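Local coordinates for protein DOA1 (PDB 3ODT) that probably binds ubiquitin through its WD40 beta-propeller domain and probably regulates the turnover of F-box proteins, at residues F227-K232 with S268-D273. Sequence-based numbering, arbitrary orientation.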
ATOM      1  N   PHE A 227      -8.495  11.816  -6.889  1.00 10.50           N
ATOM      2  CA  PHE A 227      -7.853  10.537  -7.094  1.00  8.69           C
ATOM      3  C   PHE A 227      -7.905   9.679  -5.829  1.00  7.30           C
ATOM      4  O   PHE A 227      -7.749  10.192  -4.698  1.00  8.95           O
ATOM      5  CB  PHE A 227      -6.380  10.708  -7.453  1.00  8.72           C
ATOM      6  CG  PHE A 227      -6.128  11.688  -8.519  1.00 12.26           C
ATOM      7  CD1 PHE A 227      -7.017  11.856  -9.556  1.00 12.12           C
ATOM      8  CD2 PHE A 227      -5.023  12.494  -8.456  1.00 20.14           C
ATOM      9  CE1 PHE A 227      -6.784  12.773 -10.541  1.00 19.22           C
ATOM     10  CE2 PHE A 227      -4.791  13.432  -9.445  1.00 27.35           C
ATOM     11  CZ  PHE A 227      -5.676  13.565 -10.480  1.00 26.59           C
ATOM     12  N   VAL A 228      -8.059   8.375  -6.026  1.00  7.37           N
ATOM     13  CA  VAL A 228      -7.961   7.434  -4.925  1.00  6.56           C
ATOM     14  C   VAL A 228      -6.606   6.742  -5.033  1.00  7.60           C
ATOM     15  O   VAL A 228      -6.324   6.080  -6.039  1.00  8.21           O
ATOM     16  CB  VAL A 228      -9.109   6.418  -4.893  1.00  6.93           C
ATOM     17  CG1 VAL A 228      -9.058   5.634  -3.599  1.00  7.44           C
ATOM     18  CG2 VAL A 228     -10.456   7.101  -5.066  1.00 10.22           C
ATOM     19  N   TYR A 229      -5.763   6.893  -4.003  1.00  6.61           N
ATOM     20  CA  TYR A 229      -4.391   6.399  -4.063  1.00  7.31           C
ATOM     21  C   TYR A 229      -4.163   5.032  -3.441  1.00  8.14           C
ATOM     22  O   TYR A 229      -3.246   4.322  -3.846  1.00  9.26           O
ATOM     23  CB  TYR A 229      -3.463   7.380  -3.358  1.00  7.67           C
ATOM     24  CG  TYR A 229      -3.366   8.751  -3.992  1.00  8.42           C
ATOM     25  CD1 TYR A 229      -3.217   8.903  -5.368  1.00  8.35           C
ATOM     26  CD2 TYR A 229      -3.434   9.890  -3.226  1.00  8.26           C
ATOM     27  CE1 TYR A 229      -3.120  10.148  -5.948  1.00  9.59           C
ATOM     28  CE2 TYR A 229      -3.303  11.153  -3.801  1.00  7.55           C
ATOM     29  CZ  TYR A 229      -3.173  11.263  -5.159  1.00  8.06           C
ATOM     30  OH  TYR A 229      -3.056  12.488  -5.724  1.00  9.93           O
ATOM     31  N   CYS A 230      -4.971   4.657  -2.440  1.00  6.31           N
ATOM     32  CA  CYS A 230      -4.652   3.452  -1.686  1.00  7.04           C
ATOM     33  C   CYS A 230      -5.941   2.882  -1.153  1.00  7.11           C
ATOM     34  O   CYS A 230      -6.850   3.648  -0.823  1.00  7.29           O
ATOM     35  CB  CYS A 230      -3.714   3.798  -0.516  1.00  8.28           C
ATOM     36  SG  CYS A 230      -3.076   2.336   0.360  1.00  7.76           S
ATOM     37  N   ILE A 231      -6.040   1.546  -1.135  1.00  6.87           N
ATOM     38  CA  ILE A 231      -7.113   0.812  -0.496  1.00  8.44           C
ATOM     39  C   ILE A 231      -6.520  -0.386   0.237  1.00  6.19           C
ATOM     40  O   ILE A 231      -5.524  -0.965  -0.189  1.00  7.73           O
ATOM     41  CB  ILE A 231      -8.153   0.287  -1.500  1.00  6.88           C
ATOM     42  CG1 ILE A 231      -7.476  -0.384  -2.689  1.00  9.36           C
ATOM     43  CG2 ILE A 231      -9.041   1.411  -1.970  1.00  8.02           C
ATOM     44  CD1 ILE A 231      -8.401  -0.985  -3.709  1.00  8.75           C
ATOM     45  N   LYS A 232      -7.155  -0.743   1.345  1.00  6.79           N
ATOM     46  CA  LYS A 232      -6.810  -1.905   2.152  1.00  6.15           C
ATOM     47  C   LYS A 232      -8.081  -2.512   2.710  1.00  7.15           C
ATOM     48  O   LYS A 232      -9.085  -1.838   2.850  1.00  8.77           O
ATOM     49  CB  LYS A 232      -5.883  -1.557   3.320  1.00 10.27           C
ATOM     50  CG  LYS A 232      -4.501  -1.065   2.920  1.00 11.66           C
ATOM     51  CD  LYS A 232      -3.631  -2.180   2.363  1.00  9.09           C
ATOM     52  CE  LYS A 232      -2.480  -1.590   1.562  1.00 10.92           C
ATOM     53  NZ  LYS A 232      -1.470  -0.857   2.411  1.00 12.68           N
ATOM     54  N   SER A 268      -2.881  15.875   0.335  1.00  7.94           N
ATOM     55  CA  SER A 268      -2.956  14.511  -0.212  1.00  7.30           C
ATOM     56  C   SER A 268      -2.781  13.478   0.869  1.00  5.78           C
ATOM     57  O   SER A 268      -1.859  13.595   1.705  1.00  7.77           O
ATOM     58  CB  SER A 268      -1.817  14.284  -1.217  1.00  8.93           C
ATOM     59  OG  SER A 268      -1.801  15.265  -2.239  1.00  8.21           O
ATOM     60  N   ILE A 269      -3.613  12.439   0.859  1.00  5.96           N
ATOM     61  CA  ILE A 269      -3.422  11.307   1.766  1.00  6.73           C
ATOM     62  C   ILE A 269      -2.910  10.127   0.921  1.00  5.47           C
ATOM     63  O   ILE A 269      -3.633   9.643   0.067  1.00  7.03           O
ATOM     64  CB  ILE A 269      -4.723  10.893   2.478  1.00  7.17           C
ATOM     65  CG1 ILE A 269      -5.519  12.116   2.932  1.00  7.29           C
ATOM     66  CG2 ILE A 269      -4.371   9.945   3.663  1.00  6.96           C
ATOM     67  CD1 ILE A 269      -4.750  13.087   3.803  1.00  9.89           C
ATOM     68  N   TRP A 270      -1.636   9.758   1.106  1.00  5.29           N
ATOM     69  CA  TRP A 270      -0.971   8.836   0.201  1.00  5.12           C
ATOM     70  C   TRP A 270      -1.188   7.357   0.472  1.00  5.18           C
ATOM     71  O   TRP A 270      -1.148   6.545  -0.451  1.00  7.52           O
ATOM     72  CB  TRP A 270       0.533   9.109   0.171  1.00  7.63           C
ATOM     73  CG  TRP A 270       0.865  10.440  -0.343  1.00  7.76           C
ATOM     74  CD1 TRP A 270       1.429  11.473   0.340  1.00  7.04           C
ATOM     75  CD2 TRP A 270       0.643  10.902  -1.677  1.00  9.00           C
ATOM     76  NE1 TRP A 270       1.571  12.563  -0.491  1.00  7.29           N
ATOM     77  CE2 TRP A 270       1.092  12.236  -1.732  1.00  7.29           C
ATOM     78  CE3 TRP A 270       0.090  10.323  -2.816  1.00 10.81           C
ATOM     79  CZ2 TRP A 270       1.019  12.997  -2.889  1.00  8.34           C
ATOM     80  CZ3 TRP A 270       0.030  11.079  -3.983  1.00  8.88           C
ATOM     81  CH2 TRP A 270       0.463  12.412  -3.997  1.00  9.66           C
ATOM     82  N   SER A 271      -1.309   7.010   1.747  1.00  5.82           N
ATOM     83  CA  SER A 271      -1.251   5.604   2.111  1.00  7.04           C
ATOM     84  C   SER A 271      -1.995   5.313   3.406  1.00  6.20           C
ATOM     85  O   SER A 271      -2.033   6.132   4.337  1.00  6.79           O
ATOM     86  CB  SER A 271       0.224   5.211   2.283  1.00  7.83           C
ATOM     87  OG  SER A 271       0.353   3.823   2.595  1.00  8.43           O
ATOM     88  N   VAL A 272      -2.632   4.154   3.419  1.00  5.52           N
ATOM     89  CA  VAL A 272      -3.191   3.559   4.628  1.00  5.43           C
ATOM     90  C   VAL A 272      -2.765   2.110   4.747  1.00  6.81           C
ATOM     91  O   VAL A 272      -2.464   1.432   3.739  1.00  7.46           O
ATOM     92  CB  VAL A 272      -4.736   3.600   4.639  1.00  6.84           C
ATOM     93  CG1 VAL A 272      -5.226   5.036   4.829  1.00 10.05           C
ATOM     94  CG2 VAL A 272      -5.304   3.041   3.320  1.00 10.59           C
ATOM     95  N   ASP A 273      -2.707   1.647   5.988  1.00  6.98           N
ATOM     96  CA  ASP A 273      -2.568   0.225   6.269  1.00  6.01           C
ATOM     97  C   ASP A 273      -3.325  -0.053   7.553  1.00  7.51           C
ATOM     98  O   ASP A 273      -3.667   0.865   8.284  1.00 13.39           O
ATOM     99  CB  ASP A 273      -1.102  -0.186   6.381  1.00  8.01           C
ATOM    100  CG  ASP A 273      -0.883  -1.691   6.143  1.00  9.95           C
ATOM    101  OD1 ASP A 273      -1.569  -2.239   5.286  1.00 23.63           O
ATOM    102  OD2 ASP A 273      -0.031  -2.307   6.776  1.00 10.87           O
TER
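Tyr229 and Trp270 touch between two strands, 228-232 and 269-273, that run the same way. Their axes lie 4° from parallel and 5.8 Å apart at the closest. They belong to different sheets, and side chains of 228-232 reach the side chains and backbone of 269-273. Each strand has a classic beta bulge: Tyr229 and Cys230 form one, opposite Cys242, and Trp270 and Ser271 form the other, against strand 280-284.

The side chains of Tyr229 and Trp270 lie side by side, pointing the same way. The phenol forms an offset stack with the six-membered ring of Trp270, with planes at 28°. The indole CZ3 of Trp270 lies over one face of the phenol, 3.3 Å from Tyr229 CE2. Ile269 O meets the same phenol at its edge, near the ring plane. Tyr229 OH and Ser268 OG share Glu244 OE1 as a hydrogen-bond partner, while Trp270 NE1 bonds to Asp20 OD2, from a calcium ligand.

With SG anti to the backbone N (chi1 -172°), the sulfur of Cys230 accepts an almost straight hydrogen bond from Val272 N at 3.6 Å. Val272 CG2 packs against the same sulfur.

The bent chain of Lys232 brings NZ to Val272 O, to which it donates at 2.8 Å, in the carbonyl plane. NZ also forms a salt bridge with Asp273 OD1 at 3.2 Å, approaching from above the carboxylate plane.

Both strands are the innermost of adjacent propeller blades and line the central channel, as in other WD40 domains. Strand 187-194 of the preceding blade packs on Tyr229, Cys230 and Lys232, while strand 21-26 of the following blade bonds to Ser271 OG through Asp23 OD1 and Val24 N and to Asp273 OD2 through Ala26 N.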